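Local coordinates for protein colicin-D (Escherichia coli, PDB 5ZNM) that kills Escherichia coli and closely related bacteria as a toxin that inhibits protein synthesis, using the tRNase domain at its C-terminal end, at residues R37-M42 with A190-D194; Y30-M35 with Q227-V231; L50-A54 with V214-S218; I196-V201 with R260-Y264. Residue numbers count along the deposited sequence, not the author numbering.

Contact 1 (R37-M42 with A190-D194); sequences RANSVM and ATGLD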
loop_
_atom_site.group_PDB
_atom_site.type_symbol
_atom_site.label_atom_id
_atom_site.label_comp_id
_atom_site.label_asym_id
_atom_site.label_seq_id
_atom_site.Cartn_x
_atom_site.Cartn_y
_atom_site.Cartn_z
ATOM N N ARG A 37 -21.971 1.442 17.921
ATOM C CA ARG A 37 -23.027 1.278 16.928
ATOM C C ARG A 37 -22.435 1.145 15.534
ATOM O O ARG A 37 -22.915 0.346 14.719
ATOM C CB ARG A 37 -24.008 2.448 17.001
ATOM C CG ARG A 37 -24.724 2.565 18.345
ATOM C CD ARG A 37 -25.865 3.578 18.311
ATOM N NE ARG A 37 -25.414 4.956 18.173
ATOM C CZ ARG A 37 -25.454 5.856 19.153
ATOM N NH1 ARG A 37 -25.927 5.526 20.347
ATOM N NH2 ARG A 37 -25.025 7.090 18.935
ATOM N N ALA A 38 -21.364 1.889 15.252
ATOM C CA ALA A 38 -20.739 1.797 13.939
ATOM C C ALA A 38 -20.111 0.424 13.730
ATOM O O ALA A 38 -20.229 -0.162 12.644
ATOM C CB ALA A 38 -19.707 2.919 13.772
ATOM N N ASN A 39 -19.488 -0.127 14.774
ATOM C CA ASN A 39 -18.854 -1.431 14.632
ATOM C C ASN A 39 -19.887 -2.545 14.503
ATOM O O ASN A 39 -19.692 -3.477 13.716
ATOM C CB ASN A 39 -17.918 -1.698 15.808
ATOM C CG ASN A 39 -16.615 -0.929 15.701
ATOM O OD1 ASN A 39 -16.245 -0.430 14.630
ATOM N ND2 ASN A 39 -15.911 -0.825 16.818
ATOM N N SER A 40 -20.988 -2.470 15.263
ATOM C CA SER A 40 -22.101 -3.407 15.062
ATOM C C SER A 40 -22.536 -3.443 13.606
ATOM O O SER A 40 -22.700 -4.517 13.014
ATOM C CB SER A 40 -23.307 -3.018 15.928
ATOM O OG SER A 40 -23.158 -3.401 17.281
ATOM N N VAL A 41 -22.747 -2.264 13.022
ATOM C CA VAL A 41 -23.340 -2.175 11.694
ATOM C C VAL A 41 -22.374 -2.683 10.625
ATOM O O VAL A 41 -22.793 -3.320 9.650
ATOM C CB VAL A 41 -23.795 -0.726 11.441
ATOM C CG1 VAL A 41 -23.954 -0.450 9.983
ATOM C CG2 VAL A 41 -25.106 -0.465 12.167
ATOM N N MET A 42 -21.072 -2.436 10.788
ATOM C CA MET A 42 -20.118 -2.907 9.784
ATOM C C MET A 42 -19.829 -4.397 9.896
ATOM O O MET A 42 -19.289 -4.985 8.952
ATOM C CB MET A 42 -18.802 -2.142 9.878
ATOM C CG MET A 42 -18.871 -0.738 9.319
ATOM S SD MET A 42 -17.245 0.006 9.228
ATOM C CE MET A 42 -16.796 0.015 10.964
ATOM N N ALA A 190 -26.253 8.678 14.035
ATOM C CA ALA A 190 -26.199 7.742 15.151
ATOM C C ALA A 190 -24.896 6.949 15.175
ATOM O O ALA A 190 -24.400 6.614 16.256
ATOM C CB ALA A 190 -27.387 6.784 15.094
ATOM N N THR A 191 -24.332 6.634 14.012
ATOM C CA THR A 191 -23.119 5.825 13.954
ATOM C C THR A 191 -21.877 6.606 13.573
ATOM O O THR A 191 -20.773 6.112 13.810
ATOM C CB THR A 191 -23.260 4.687 12.933
ATOM O OG1 THR A 191 -23.457 5.247 11.619
ATOM C CG2 THR A 191 -24.416 3.753 13.286
ATOM N N GLY A 192 -22.021 7.763 12.936
ATOM C CA GLY A 192 -20.865 8.415 12.352
ATOM C C GLY A 192 -20.349 7.772 11.083
ATOM O O GLY A 192 -19.251 8.115 10.641
ATOM N N LEU A 193 -21.097 6.832 10.495
ATOM C CA LEU A 193 -20.782 6.238 9.201
ATOM C C LEU A 193 -21.581 6.926 8.102
ATOM O O LEU A 193 -22.577 7.607 8.355
ATOM C CB LEU A 193 -21.103 4.735 9.175
ATOM C CG LEU A 193 -20.398 3.833 10.190
ATOM C CD1 LEU A 193 -20.980 2.416 10.132
ATOM C CD2 LEU A 193 -18.880 3.827 9.972
ATOM N N ASP A 194 -21.144 6.728 6.865
ATOM C CA ASP A 194 -21.907 7.210 5.727
ATOM C C ASP A 194 -22.548 6.035 5.012
ATOM O O ASP A 194 -22.148 4.877 5.181
ATOM C CB ASP A 194 -21.032 8.006 4.761
ATOM C CG ASP A 194 -20.492 9.267 5.392
ATOM O OD1 ASP A 194 -21.304 10.115 5.838
ATOM O OD2 ASP A 194 -19.254 9.398 5.457
#
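Leu193 lays its isobutyl group against the last turn of helix 32-42, where it meets three residues at once: its CG is 3.8 Å from Ala38 CB, and its CD1 is 4.1 Å from Val41 CG1 and 3.9 Å from Met42 CG. Ala38 is small enough for the loop backbone to come close, so Ala38 CB sits 3.4 Å from Thr191 O and the CA atoms of these two residues are 4.7 Å apart. The loop is shaped by an ST turn, in which Leu193 N donates to Thr191 OG1 at 3.1 Å. At the outer end, Arg37 holds one carbonyl with two donors: its NE reaches Ala190 O at 2.7 Å and its NH2 reaches the same Ala190 O at 2.8 Å, so this oxygen lies at the edge of the guanidinium. The contact thus seats the helix on the connection between strands 186-187 and 194-198 of the mixed sheet, while Val41 and Met42 also rest on Leu210 of strand 207-212.

Contact 2 (Y30-M35 with Q227-V231); sequences YTQEMM and QPVPV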
loop_
_atom_site.group_PDB
_atom_site.type_symbol
_atom_site.label_atom_id
_atom_site.label_comp_id
_atom_site.label_asym_id
_atom_site.label_seq_id
_atom_site.Cartn_x
_atom_site.Cartn_y
_atom_site.Cartn_z
ATOM N N TYR A 30 -15.904 10.398 17.481
ATOM C CA TYR A 30 -16.767 9.293 17.857
ATOM C C TYR A 30 -16.814 9.206 19.368
ATOM O O TYR A 30 -15.778 9.033 20.021
ATOM C CB TYR A 30 -16.273 7.976 17.242
ATOM C CG TYR A 30 -16.399 7.988 15.740
ATOM C CD1 TYR A 30 -15.414 8.569 14.949
ATOM C CD2 TYR A 30 -17.516 7.438 15.110
ATOM C CE1 TYR A 30 -15.532 8.606 13.568
ATOM C CE2 TYR A 30 -17.646 7.465 13.726
ATOM C CZ TYR A 30 -16.655 8.047 12.963
ATOM O OH TYR A 30 -16.789 8.072 11.601
ATOM N N THR A 31 -18.011 9.341 19.918
ATOM C CA THR A 31 -18.212 8.875 21.268
ATOM C C THR A 31 -18.058 7.359 21.304
ATOM O O THR A 31 -18.103 6.668 20.279
ATOM C CB THR A 31 -19.588 9.291 21.783
ATOM O OG1 THR A 31 -20.602 8.668 20.992
ATOM C CG2 THR A 31 -19.745 10.815 21.695
ATOM N N GLN A 32 -17.805 6.856 22.508
ATOM C CA GLN A 32 -17.860 5.432 22.791
ATOM C C GLN A 32 -19.100 4.792 22.156
ATOM O O GLN A 32 -19.000 3.868 21.337
ATOM C CB GLN A 32 -17.862 5.272 24.314
ATOM C CG GLN A 32 -17.778 3.879 24.820
ATOM C CD GLN A 32 -16.393 3.335 24.722
ATOM O OE1 GLN A 32 -15.404 4.051 24.865
ATOM N NE2 GLN A 32 -16.309 2.061 24.447
ATOM N N GLU A 33 -20.275 5.321 22.515
ATOM C CA GLU A 33 -21.558 4.817 22.032
ATOM C C GLU A 33 -21.619 4.787 20.508
ATOM O O GLU A 33 -22.096 3.812 19.913
ATOM C CB GLU A 33 -22.701 5.683 22.585
ATOM C CG GLU A 33 -22.655 5.988 24.073
ATOM C CD GLU A 33 -21.864 7.261 24.402
ATOM O OE1 GLU A 33 -22.465 8.342 24.452
ATOM O OE2 GLU A 33 -20.652 7.166 24.616
ATOM N N MET A 34 -21.182 5.872 19.859
ATOM C CA MET A 34 -21.181 5.907 18.400
ATOM C C MET A 34 -20.311 4.798 17.836
ATOM O O MET A 34 -20.703 4.098 16.895
ATOM C CB MET A 34 -20.671 7.252 17.894
ATOM C CG MET A 34 -21.646 8.404 18.052
ATOM S SD MET A 34 -20.852 9.964 17.647
ATOM C CE MET A 34 -20.583 9.785 15.886
ATOM N N MET A 35 -19.107 4.647 18.388
ATOM C CA MET A 35 -18.160 3.689 17.836
ATOM C C MET A 35 -18.708 2.271 17.928
ATOM O O MET A 35 -18.523 1.460 17.009
ATOM C CB MET A 35 -16.817 3.823 18.563
ATOM C CG MET A 35 -15.827 2.762 18.158
ATOM S SD MET A 35 -14.553 2.522 19.395
ATOM C CE MET A 35 -15.547 2.058 20.812
ATOM N N GLN A 227 -7.808 7.563 19.723
ATOM C CA GLN A 227 -9.158 7.888 20.151
ATOM C C GLN A 227 -10.149 6.952 19.473
ATOM O O GLN A 227 -9.798 6.270 18.507
ATOM C CB GLN A 227 -9.461 9.350 19.810
ATOM C CG GLN A 227 -8.459 10.314 20.458
ATOM C CD GLN A 227 -9.036 11.707 20.660
ATOM O OE1 GLN A 227 -10.157 11.857 21.138
ATOM N NE2 GLN A 227 -8.273 12.726 20.295
ATOM N N PRO A 228 -11.386 6.855 19.968
ATOM C CA PRO A 228 -12.322 5.868 19.399
ATOM C C PRO A 228 -12.667 6.176 17.946
ATOM O O PRO A 228 -12.990 7.310 17.590
ATOM C CB PRO A 228 -13.553 5.978 20.309
ATOM C CG PRO A 228 -13.014 6.592 21.612
ATOM C CD PRO A 228 -11.943 7.519 21.163
ATOM N N VAL A 229 -12.580 5.149 17.105
ATOM C CA VAL A 229 -13.025 5.227 15.707
ATOM C C VAL A 229 -13.606 3.880 15.316
ATOM O O VAL A 229 -13.253 2.850 15.889
ATOM C CB VAL A 229 -11.872 5.588 14.732
ATOM C CG1 VAL A 229 -11.248 6.982 15.013
ATOM C CG2 VAL A 229 -10.791 4.477 14.723
ATOM N N PRO A 230 -14.516 3.876 14.331
ATOM C CA PRO A 230 -14.978 2.589 13.793
ATOM C C PRO A 230 -13.816 1.858 13.152
ATOM O O PRO A 230 -12.915 2.466 12.571
ATOM C CB PRO A 230 -16.029 2.986 12.746
ATOM C CG PRO A 230 -16.352 4.427 13.027
ATOM C CD PRO A 230 -15.093 5.006 13.593
ATOM N N VAL A 231 -13.844 0.538 13.252
ATOM C CA VAL A 231 -12.789 -0.295 12.687
ATOM C C VAL A 231 -13.431 -1.169 11.618
ATOM O O VAL A 231 -14.300 -1.999 11.914
ATOM C CB VAL A 231 -12.073 -1.118 13.761
ATOM C CG1 VAL A 231 -11.127 -2.129 13.120
ATOM C CG2 VAL A 231 -11.253 -0.168 14.655
HETATM O O HOH W 1 -13.055 10.062 17.674
#
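Tyr30, Pro228 and Met35 carry most of this contact between the start of helix 32-42 and a proline-rich loop. The Tyr30 ring is covered on one face by Pro230, whose CD stands 3.4 Å from the ring centroid and 9° off the normal, a clear CH-pi contact; Pro230 CG is also 3.4 Å from Tyr30 CE2. Pro228 meets the same tyrosine through its backbone, with Pro228 O 3.4 Å from Tyr30 CB, and a water links the two segments by accepting from Tyr30 N at 2.9 Å and donating to Pro228 O at 2.8 Å. In the first turn of the helix, Met35 meets the loop: its SD is 3.7 Å from Pro228 CB and its CG 3.4 Å from Val229 O. Thr31, at the N-cap, and Met34 form a capping box, with Met34 N bonded to Thr31 OG1 at 3.1 Å. The phenol hydroxyl is used elsewhere, on Gly192 O, and Val229 packs on Ala270 of the second subunit. The two prolines offer no N-H donor; the segments meet through ring, thioether and carbonyl surfaces, and the water bridging Tyr30 N and Pro228 O is their polar link.

Contact 3 (L50-A54 with V214-S218); sequences LNNTA and VPQPS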
loop_
_atom_site.group_PDB
_atom_site.type_symbol
_atom_site.label_atom_id
_atom_site.label_comp_id
_atom_site.label_asym_id
_atom_site.label_seq_id
_atom_site.Cartn_x
_atom_site.Cartn_y
_atom_site.Cartn_z
ATOM N N LEU A 50 -16.771 0.635 2.175
ATOM C CA LEU A 50 -15.720 1.464 1.605
ATOM C C LEU A 50 -15.015 2.219 2.724
ATOM O O LEU A 50 -15.669 2.798 3.597
ATOM C CB LEU A 50 -16.303 2.475 0.614
ATOM C CG LEU A 50 -16.892 1.955 -0.686
ATOM C CD1 LEU A 50 -17.848 2.979 -1.285
ATOM C CD2 LEU A 50 -15.738 1.632 -1.639
ATOM N N ASN A 51 -13.690 2.231 2.698
ATOM C CA ASN A 51 -12.930 3.060 3.617
ATOM C C ASN A 51 -12.519 4.341 2.906
ATOM O O ASN A 51 -12.195 4.320 1.717
ATOM C CB ASN A 51 -11.699 2.317 4.139
ATOM C CG ASN A 51 -12.062 1.202 5.091
ATOM O OD1 ASN A 51 -13.130 1.229 5.716
ATOM N ND2 ASN A 51 -11.168 0.214 5.222
ATOM N N ASN A 52 -12.526 5.466 3.629
ATOM C CA ASN A 52 -12.061 6.712 3.034
ATOM C C ASN A 52 -10.549 6.912 3.211
ATOM O O ASN A 52 -10.088 8.033 3.405
ATOM C CB ASN A 52 -12.849 7.905 3.584
ATOM C CG ASN A 52 -14.184 8.112 2.862
ATOM O OD1 ASN A 52 -14.937 9.047 3.162
ATOM N ND2 ASN A 52 -14.478 7.247 1.912
ATOM N N THR A 53 -9.779 5.832 3.155
ATOM C CA THR A 53 -8.329 5.898 3.015
ATOM C C THR A 53 -7.960 6.527 1.674
ATOM O O THR A 53 -8.264 5.970 0.619
ATOM C CB THR A 53 -7.771 4.480 3.099
ATOM O OG1 THR A 53 -8.362 3.818 4.230
ATOM C CG2 THR A 53 -6.249 4.504 3.234
ATOM N N ALA A 54 -7.304 7.681 1.701
ATOM C CA ALA A 54 -7.140 8.432 0.461
ATOM C C ALA A 54 -6.178 7.728 -0.490
ATOM O O ALA A 54 -5.194 7.113 -0.064
ATOM C CB ALA A 54 -6.640 9.846 0.753
ATOM N N VAL A 214 -13.292 7.434 8.453
ATOM C CA VAL A 214 -11.988 7.580 9.091
ATOM C C VAL A 214 -10.959 6.848 8.238
ATOM O O VAL A 214 -11.090 5.628 8.050
ATOM C CB VAL A 214 -11.998 7.020 10.518
ATOM C CG1 VAL A 214 -10.650 7.268 11.185
ATOM C CG2 VAL A 214 -13.140 7.629 11.348
ATOM N N PRO A 215 -9.913 7.524 7.746
ATOM C CA PRO A 215 -8.856 6.806 7.024
ATOM C C PRO A 215 -8.328 5.661 7.866
ATOM O O PRO A 215 -8.171 5.777 9.081
ATOM C CB PRO A 215 -7.788 7.882 6.781
ATOM C CG PRO A 215 -8.584 9.199 6.806
ATOM C CD PRO A 215 -9.619 8.968 7.873
ATOM N N GLN A 216 -8.106 4.526 7.220
ATOM C CA GLN A 216 -7.716 3.356 7.979
ATOM C C GLN A 216 -6.966 2.374 7.089
ATOM O O GLN A 216 -7.525 1.339 6.689
ATOM C CB GLN A 216 -8.947 2.690 8.585
ATOM C CG GLN A 216 -8.675 1.905 9.845
ATOM C CD GLN A 216 -9.967 1.621 10.583
ATOM O OE1 GLN A 216 -10.691 0.695 10.227
ATOM N NE2 GLN A 216 -10.287 2.446 11.587
ATOM N N PRO A 217 -5.709 2.662 6.754
ATOM C CA PRO A 217 -4.932 1.706 5.943
ATOM C C PRO A 217 -4.703 0.373 6.639
ATOM O O PRO A 217 -4.481 -0.641 5.964
ATOM C CB PRO A 217 -3.616 2.459 5.690
ATOM C CG PRO A 217 -3.514 3.421 6.821
ATOM C CD PRO A 217 -4.925 3.856 7.108
ATOM N N SER A 218 -4.738 0.351 7.968
ATOM C CA SER A 218 -4.784 -0.872 8.760
ATOM C C SER A 218 -5.370 -0.509 10.118
ATOM O O SER A 218 -5.558 0.670 10.433
ATOM C CB SER A 218 -3.397 -1.519 8.888
ATOM O OG SER A 218 -2.382 -0.547 9.063
HETATM O O HOH W 2 -8.519 1.121 4.078
#
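Within the central domain, part of which, including 214-218, matches the S-type pyocin family, strands 49-51 and 207-212 run parallel in a mixed sheet; the two segments meet at the end of that pairing, where strand 49-51 gives way to a loop and 214-218 is already loop. Val214 starts the second segment with its CA-to-CB bond directed away from the first; its side chain instead packs on Tyr30 and, across the dimer, on Ala270 of the second subunit. Pro215 brings the backbones together: its CA lies 4.1 Å from Thr53 CA, and its CG rests 3.9 Å from Asn52 O. Gln216 makes the direct polar link, its N donating to Thr53 OG1 at 3.1 Å with a nearly straight angle of 164°, so a side-chain oxygen takes up a loop amide where sheet pairing has stopped. The amide group at the end of Gln216 turns to another loop and bonds Pro230 O and Thr232 N. Pro217 follows with its CB 4.1 Å from Thr53 CG2, and it also touches Ala54 of the second subunit, as the chain runs on to Ser218, which packs on Ser55 of that subunit. Asn51 OD1 is hydrogen-bonded to Thr232 OG1, while between the segments sits one water with three partners: it accepts from Asn51 ND2 at 3.0 Å, donates to Gln216 O at 2.8 Å, and lies 2.7 Å from Thr53 OG1.

Contact 4 (I196-V201 with R260-Y264); sequences ITLPAV and RDFIY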
loop_
_atom_site.group_PDB
_atom_site.type_symbol
_atom_site.label_atom_id
_atom_site.label_comp_id
_atom_site.label_asym_id
_atom_site.label_seq_id
_atom_site.Cartn_x
_atom_site.Cartn_y
_atom_site.Cartn_z
ATOM N N ILE A 196 -24.136 4.878 1.102
ATOM C CA ILE A 196 -24.462 5.035 -0.311
ATOM C C ILE A 196 -25.472 3.950 -0.673
ATOM O O ILE A 196 -25.337 2.800 -0.244
ATOM C CB ILE A 196 -23.185 4.940 -1.176
ATOM C CG1 ILE A 196 -22.336 6.206 -0.989
ATOM C CG2 ILE A 196 -23.519 4.735 -2.634
ATOM C CD1 ILE A 196 -20.890 6.013 -1.430
ATOM N N THR A 197 -26.508 4.313 -1.422
ATOM C CA THR A 197 -27.504 3.325 -1.823
ATOM C C THR A 197 -27.524 3.196 -3.336
ATOM O O THR A 197 -27.560 4.205 -4.051
ATOM C CB THR A 197 -28.892 3.679 -1.302
ATOM O OG1 THR A 197 -29.274 4.969 -1.794
ATOM C CG2 THR A 197 -28.903 3.681 0.229
ATOM N N LEU A 198 -27.469 1.927 -3.829
ATOM C CA LEU A 198 -27.578 1.684 -5.259
ATOM C C LEU A 198 -28.991 1.257 -5.606
ATOM O O LEU A 198 -29.620 0.507 -4.841
ATOM C CB LEU A 198 -26.601 0.595 -5.717
ATOM C CG LEU A 198 -25.145 0.765 -5.267
ATOM C CD1 LEU A 198 -24.232 -0.259 -5.930
ATOM C CD2 LEU A 198 -24.651 2.172 -5.545
ATOM N N PRO A 199 -29.488 1.704 -6.756
ATOM C CA PRO A 199 -30.845 1.326 -7.163
ATOM C C PRO A 199 -30.976 -0.180 -7.353
ATOM O O PRO A 199 -30.011 -0.881 -7.665
ATOM C CB PRO A 199 -31.043 2.064 -8.492
ATOM C CG PRO A 199 -29.666 2.378 -8.973
ATOM C CD PRO A 199 -28.832 2.583 -7.739
ATOM N N ALA A 200 -32.193 -0.660 -7.140
ATOM C CA ALA A 200 -32.566 -2.000 -7.547
ATOM C C ALA A 200 -32.384 -2.151 -9.053
ATOM O O ALA A 200 -32.492 -1.184 -9.811
ATOM C CB ALA A 200 -34.016 -2.290 -7.153
ATOM N N VAL A 201 -32.081 -3.381 -9.478
ATOM C CA VAL A 201 -31.943 -3.752 -10.885
ATOM C C VAL A 201 -32.645 -5.094 -11.084
ATOM O O VAL A 201 -33.032 -5.762 -10.129
ATOM C CB VAL A 201 -30.465 -3.863 -11.316
ATOM C CG1 VAL A 201 -29.741 -2.523 -11.175
ATOM C CG2 VAL A 201 -29.764 -4.932 -10.465
ATOM N N ARG A 260 -23.264 -2.338 -11.910
ATOM C CA ARG A 260 -23.665 -1.458 -10.823
ATOM C C ARG A 260 -22.406 -0.742 -10.347
ATOM O O ARG A 260 -21.901 -1.009 -9.256
ATOM C CB ARG A 260 -24.324 -2.221 -9.699
ATOM C CG ARG A 260 -25.370 -3.190 -10.151
ATOM C CD ARG A 260 -25.822 -3.984 -8.971
ATOM N NE ARG A 260 -26.910 -3.327 -8.261
ATOM C CZ ARG A 260 -27.435 -3.815 -7.143
ATOM N NH1 ARG A 260 -26.942 -4.950 -6.626
ATOM N NH2 ARG A 260 -28.455 -3.190 -6.557
ATOM N N ASP A 261 -21.861 0.111 -11.200
ATOM C CA ASP A 261 -20.669 0.874 -10.853
ATOM C C ASP A 261 -21.037 2.338 -10.667
ATOM O O ASP A 261 -22.052 2.819 -11.181
ATOM C CB ASP A 261 -19.578 0.718 -11.927
ATOM C CG ASP A 261 -20.099 1.002 -13.322
ATOM O OD1 ASP A 261 -21.300 0.759 -13.561
ATOM O OD2 ASP A 261 -19.315 1.465 -14.175
ATOM N N PHE A 262 -20.212 3.053 -9.903
ATOM C CA PHE A 262 -20.526 4.448 -9.631
ATOM C C PHE A 262 -19.249 5.170 -9.236
ATOM O O PHE A 262 -18.191 4.560 -9.078
ATOM C CB PHE A 262 -21.591 4.576 -8.532
ATOM C CG PHE A 262 -21.156 4.051 -7.174
ATOM C CD1 PHE A 262 -21.301 2.703 -6.852
ATOM C CD2 PHE A 262 -20.636 4.920 -6.209
ATOM C CE1 PHE A 262 -20.929 2.220 -5.611
ATOM C CE2 PHE A 262 -20.253 4.454 -4.964
ATOM C CZ PHE A 262 -20.398 3.092 -4.657
ATOM N N ILE A 263 -19.364 6.483 -9.081
ATOM C CA ILE A 263 -18.284 7.316 -8.568
ATOM C C ILE A 263 -18.796 8.038 -7.326
ATOM O O ILE A 263 -19.967 8.439 -7.271
ATOM C CB ILE A 263 -17.797 8.302 -9.652
ATOM C CG1 ILE A 263 -17.074 7.515 -10.754
ATOM C CG2 ILE A 263 -16.879 9.375 -9.064
ATOM C CD1 ILE A 263 -16.816 8.298 -12.012
ATOM N N TYR A 264 -17.949 8.136 -6.301
ATOM C CA TYR A 264 -18.234 9.016 -5.171
ATOM C C TYR A 264 -16.955 9.767 -4.809
ATOM O O TYR A 264 -15.856 9.433 -5.273
ATOM C CB TYR A 264 -18.797 8.243 -3.968
ATOM C CG TYR A 264 -17.762 7.606 -3.075
ATOM C CD1 TYR A 264 -16.952 6.564 -3.533
ATOM C CD2 TYR A 264 -17.582 8.049 -1.778
ATOM C CE1 TYR A 264 -15.997 5.983 -2.712
ATOM C CE2 TYR A 264 -16.625 7.482 -0.955
ATOM C CZ TYR A 264 -15.840 6.451 -1.417
ATOM O OH TYR A 264 -14.888 5.902 -0.578
HETATM O O HOH W 3 -27.550 -0.562 -9.068
#
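Leu198 and Phe262 meet at the apolar centre, with Leu198 CD2 3.6 Å from Phe262 CD1. Beside them Ile196 CD1 touches two aromatic residues, 3.9 Å from Phe262 CE2 and 3.9 Å from Tyr264 CG. The strand segments 196-198 and 262-264 are 10.3 Å apart at their axes and run nearly antiparallel, at 167°, a spacing too wide for backbone pairing: the mixed sheet and the five-stranded antiparallel sheet face each other here and pack through side chains. Further out, Leu198 CD1 comes 4.1 Å from Arg260 O, and Val201 CG2 lies over one face of the Arg260 guanidinium, 3.9 Å from its NE. At the polar edge Arg260 NH2 donates to Pro199 O at 3.0 Å and also to Pro205 O, while a water accepts from Arg260 NE at 3.0 Å and donates to Pro199 O at 2.9 Å. Apolar side chains thus join the two sheets, and the arginine closes their margin by binding carbonyls of the loop that follows strand 194-198, although its own buried carbonyl oxygen has no partner in the model.

All four contacts lie in the central domain rather than the tRNase domain. Contacts 1 and 2 share helix 32-42, their centres about 9 Å apart, and are joined by Tyr30 to Gly192 and Asn39 to Val231. Contact 3, its centre about 15 Å from each of theirs, follows with strand 49-51, and Gln216 ties it to Pro230 of contact 2. Contact 4 meets contact 3 through Leu50 and Asn52 against Tyr264, although their centres are about 20 Å apart. Along the chain the early segments 30-35, 37-42 and 50-54 pair with 227-231, 190-194 and 214-218, so contact 3 crosses contact 1; chain pieces distant in sequence are thereby bound into one domain. Contacts 2 and 3 also touch the second subunit.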